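Local atomic coordinates of serine racemase (Enterococcus faecalis, PDB entry 4ECL), a protein that belongs to the alanine racemase family, as the cytoplasmic part of a serine racemase that pairs a TIM-barrel domain with a mostly beta domain. Residues V220-N232 against A346-N358. Residues are numbered along the deposited sequence; the frame is centred on the assembly and turned at random.
Sequences VGVALYGVLSSTN and APMVAESAESITN. With SO4 (sulfate ion), chain G.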
# COMPACT_ATOMS: atom_id res chain seq x y z
N VAL A 220 3.03 8.73 -20.90
CA VAL A 220 2.58 7.34 -20.87
C VAL A 220 2.74 6.69 -19.50
O VAL A 220 3.82 6.68 -18.91
CB VAL A 220 3.23 6.50 -22.01
CG1 VAL A 220 2.82 7.07 -23.36
CG2 VAL A 220 4.73 6.54 -21.89
N GLY A 221 1.63 6.17 -18.99
CA GLY A 221 1.61 5.48 -17.71
C GLY A 221 1.40 4.00 -17.91
O GLY A 221 2.35 3.27 -18.21
N VAL A 222 0.16 3.53 -17.76
CA VAL A 222 -0.12 2.10 -17.81
C VAL A 222 0.38 1.41 -19.08
O VAL A 222 0.86 0.28 -19.01
CB VAL A 222 -1.62 1.78 -17.61
CG1 VAL A 222 -2.06 2.13 -16.21
CG2 VAL A 222 -2.49 2.50 -18.67
N ALA A 223 0.29 2.08 -20.23
CA ALA A 223 0.73 1.47 -21.49
C ALA A 223 2.21 1.14 -21.43
O ALA A 223 2.65 0.11 -21.95
CB ALA A 223 0.42 2.39 -22.69
N LEU A 224 2.99 2.02 -20.81
CA LEU A 224 4.42 1.80 -20.70
C LEU A 224 4.71 0.49 -19.95
O LEU A 224 5.69 -0.20 -20.23
CB LEU A 224 5.06 2.98 -19.99
CG LEU A 224 6.57 2.94 -19.76
CD1 LEU A 224 7.29 3.13 -21.05
CD2 LEU A 224 7.00 3.98 -18.73
N TYR A 225 3.83 0.16 -19.02
CA TYR A 225 4.03 -1.02 -18.18
C TYR A 225 3.34 -2.27 -18.75
O TYR A 225 3.37 -3.35 -18.16
CB TYR A 225 3.57 -0.72 -16.75
CG TYR A 225 4.29 0.48 -16.17
CD1 TYR A 225 5.66 0.44 -15.93
CD2 TYR A 225 3.62 1.66 -15.91
CE1 TYR A 225 6.34 1.53 -15.41
CE2 TYR A 225 4.28 2.77 -15.39
CZ TYR A 225 5.64 2.69 -15.15
OH TYR A 225 6.32 3.78 -14.64
N GLY A 226 2.73 -2.10 -19.92
CA GLY A 226 2.24 -3.24 -20.68
C GLY A 226 0.95 -3.81 -20.13
O GLY A 226 0.61 -4.97 -20.36
N VAL A 227 0.24 -2.98 -19.39
CA VAL A 227 -1.04 -3.37 -18.84
C VAL A 227 -2.06 -2.33 -19.25
O VAL A 227 -1.74 -1.14 -19.33
CB VAL A 227 -0.95 -3.45 -17.31
CG1 VAL A 227 -0.10 -4.64 -16.91
CG2 VAL A 227 -0.32 -2.18 -16.77
N LEU A 228 -3.29 -2.75 -19.54
CA LEU A 228 -4.34 -1.76 -19.75
C LEU A 228 -5.32 -1.75 -18.58
O LEU A 228 -5.80 -2.80 -18.16
CB LEU A 228 -5.04 -1.96 -21.10
CG LEU A 228 -4.15 -1.63 -22.31
CD1 LEU A 228 -5.01 -1.44 -23.55
CD2 LEU A 228 -3.28 -0.39 -22.06
N SER A 229 -5.61 -0.55 -18.08
CA SER A 229 -6.39 -0.31 -16.85
C SER A 229 -7.54 -1.28 -16.58
O SER A 229 -7.89 -1.54 -15.42
CB SER A 229 -6.90 1.14 -16.82
OG SER A 229 -5.84 2.08 -16.76
N SER A 230 -8.12 -1.81 -17.66
CA SER A 230 -9.14 -2.85 -17.58
C SER A 230 -9.00 -3.82 -18.75
O SER A 230 -8.03 -3.76 -19.52
CB SER A 230 -10.54 -2.24 -17.57
OG SER A 230 -10.76 -1.47 -16.40
N THR A 231 -9.98 -4.71 -18.87
CA THR A 231 -10.02 -5.69 -19.94
C THR A 231 -11.47 -5.94 -20.35
O THR A 231 -12.32 -6.13 -19.48
CB THR A 231 -9.37 -7.03 -19.50
OG1 THR A 231 -9.68 -7.30 -18.12
CG2 THR A 231 -7.85 -6.98 -19.67
N ASN A 232 -11.78 -5.92 -21.64
CA ASN A 232 -10.83 -5.60 -22.70
C ASN A 232 -11.42 -4.57 -23.66
O ASN A 232 -12.23 -4.92 -24.53
CB ASN A 232 -10.47 -6.86 -23.50
CG ASN A 232 -9.83 -7.94 -22.66
OD1 ASN A 232 -8.60 -7.99 -22.51
ND2 ASN A 232 -10.65 -8.82 -22.09
N ALA A 346 -2.07 -8.78 -14.51
CA ALA A 346 -2.45 -7.71 -13.60
C ALA A 346 -3.89 -7.25 -13.84
O ALA A 346 -4.64 -7.09 -12.88
CB ALA A 346 -1.47 -6.55 -13.68
N PRO A 347 -4.31 -7.05 -15.10
CA PRO A 347 -5.73 -6.68 -15.22
C PRO A 347 -6.72 -7.72 -14.69
O PRO A 347 -7.73 -7.32 -14.10
CB PRO A 347 -5.92 -6.46 -16.73
CG PRO A 347 -4.58 -6.04 -17.20
CD PRO A 347 -3.58 -6.81 -16.36
N MSE A 348 -6.45 -9.01 -14.87
CA MSE A 348 -7.32 -10.05 -14.36
C MSE A 348 -7.41 -9.99 -12.82
O MSE A 348 -8.49 -10.16 -12.23
CB MSE A 348 -6.81 -11.45 -14.78
CG MSE A 348 -6.99 -11.77 -16.27
SE MSE A 348 -5.84 -13.25 -16.89
CE MSE A 348 -6.73 -14.74 -16.00
N VAL A 349 -6.27 -9.75 -12.19
CA VAL A 349 -6.22 -9.71 -10.74
C VAL A 349 -6.96 -8.47 -10.26
O VAL A 349 -7.67 -8.53 -9.26
CB VAL A 349 -4.76 -9.75 -10.21
CG1 VAL A 349 -4.70 -9.51 -8.71
CG2 VAL A 349 -4.11 -11.10 -10.54
N ALA A 350 -6.81 -7.37 -10.99
CA ALA A 350 -7.44 -6.12 -10.61
C ALA A 350 -8.96 -6.26 -10.75
O ALA A 350 -9.71 -5.78 -9.92
CB ALA A 350 -6.91 -4.98 -11.44
N GLU A 351 -9.40 -6.95 -11.80
CA GLU A 351 -10.83 -7.19 -11.95
C GLU A 351 -11.36 -8.03 -10.78
O GLU A 351 -12.42 -7.75 -10.24
CB GLU A 351 -11.13 -7.84 -13.30
CG GLU A 351 -12.61 -8.07 -13.56
CD GLU A 351 -12.88 -8.55 -14.99
OE1 GLU A 351 -12.44 -7.87 -15.94
OE2 GLU A 351 -13.53 -9.61 -15.15
N SER A 352 -10.60 -9.05 -10.38
CA SER A 352 -10.99 -9.93 -9.28
C SER A 352 -11.05 -9.16 -7.98
O SER A 352 -11.83 -9.51 -7.09
CB SER A 352 -9.99 -11.08 -9.11
OG SER A 352 -10.02 -11.97 -10.21
N ALA A 353 -10.20 -8.14 -7.85
CA ALA A 353 -10.13 -7.34 -6.63
C ALA A 353 -11.13 -6.19 -6.68
O ALA A 353 -11.13 -5.33 -5.79
CB ALA A 353 -8.72 -6.81 -6.42
N GLU A 354 -11.96 -6.18 -7.72
CA GLU A 354 -12.92 -5.10 -7.96
C GLU A 354 -12.23 -3.74 -7.96
O GLU A 354 -12.70 -2.77 -7.36
CB GLU A 354 -14.06 -5.15 -6.95
CG GLU A 354 -15.01 -6.30 -7.20
CD GLU A 354 -16.27 -6.21 -6.37
OE1 GLU A 354 -16.20 -5.72 -5.22
OE2 GLU A 354 -17.34 -6.62 -6.87
N SER A 355 -11.11 -3.69 -8.66
CA SER A 355 -10.26 -2.51 -8.67
C SER A 355 -9.84 -2.23 -10.10
O SER A 355 -10.49 -2.66 -11.05
CB SER A 355 -9.04 -2.78 -7.77
OG SER A 355 -8.06 -1.77 -7.88
N ILE A 356 -8.77 -1.47 -10.27
CA ILE A 356 -8.22 -1.22 -11.58
C ILE A 356 -6.73 -1.38 -11.49
O ILE A 356 -6.15 -1.23 -10.42
CB ILE A 356 -8.52 0.21 -12.09
CG1 ILE A 356 -8.08 1.24 -11.05
CG2 ILE A 356 -9.98 0.38 -12.46
CD1 ILE A 356 -7.89 2.62 -11.64
N THR A 357 -6.11 -1.64 -12.63
CA THR A 357 -4.69 -1.92 -12.70
C THR A 357 -3.86 -0.87 -12.01
O THR A 357 -2.92 -1.19 -11.29
CB THR A 357 -4.25 -2.02 -14.16
OG1 THR A 357 -4.71 -3.27 -14.71
CG2 THR A 357 -2.75 -1.97 -14.27
N ASN A 358 -4.22 0.40 -12.22
CA ASN A 358 -3.46 1.53 -11.71
C ASN A 358 -3.34 1.42 -10.19
O ASN A 358 -2.28 1.65 -9.62
CB ASN A 358 -4.13 2.88 -12.08
CG ASN A 358 -4.33 3.06 -13.59
OD1 ASN A 358 -3.96 4.10 -14.15
ND2 ASN A 358 -4.92 2.06 -14.25
S SO4 G . -2.03 6.70 -17.68
O1 SO4 G . -1.87 8.00 -17.02
O2 SO4 G . -1.19 6.67 -18.88
O3 SO4 G . -1.62 5.66 -16.75
O4 SO4 G . -3.43 6.50 -18.03
O HOH W 1 -5.05 5.04 -16.89
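Asn358 reaches Ser229 through its amide nitrogen: ND2 donates to Ser229 OG over 2.7 Å, with the hydroxyl oxygen close to the amide plane and an N-H...O angle of 162°. The hydroxyl in turn donates to a water 3.1 Å from OG, and that water donates a hydrogen bond to Asn358 OD1, which favours this orientation of the amide, although Ser229 is poorly ordered. Asparagine suits the place because its one flat group both gives and accepts. Val222 CG1 packs against this amide, 3.4 Å from OD1, its side chain crossing at about a right angle. Nearby, a sulfate, probably from the crystallisation liquor, takes N-H bonds from Gly221 and Val222 and is also bound by Ser204 OG and Tyr42 OH, consistent with an anion site like that for the cofactor phosphate in alanine racemases; a side chain on residue 221 would point at the ion. Thr357 N, just after the N-cap residue Ile356, makes a straight but weak 3.3 Å bond to Ser229 O. Thr357 OG1, by contrast, is buried without a partner. Its methyl does the packing: with CG2 anti to the backbone N, it presses on Val227 CG2 at a tight 3.5 Å. Val227 CG1 lies against Ala346 CB and Pro347 CD, while Thr231 CG2 meets Pro347 CB; the proline, lacking an N-H, fits the first turn of its helix. Segment 220-232, running on from the end of barrel strand 217-220, thus joins helices 346-352 and 357-362, with helices 38-42 and 204-209 alongside and Tyr284 of the second subunit packed on Asn358.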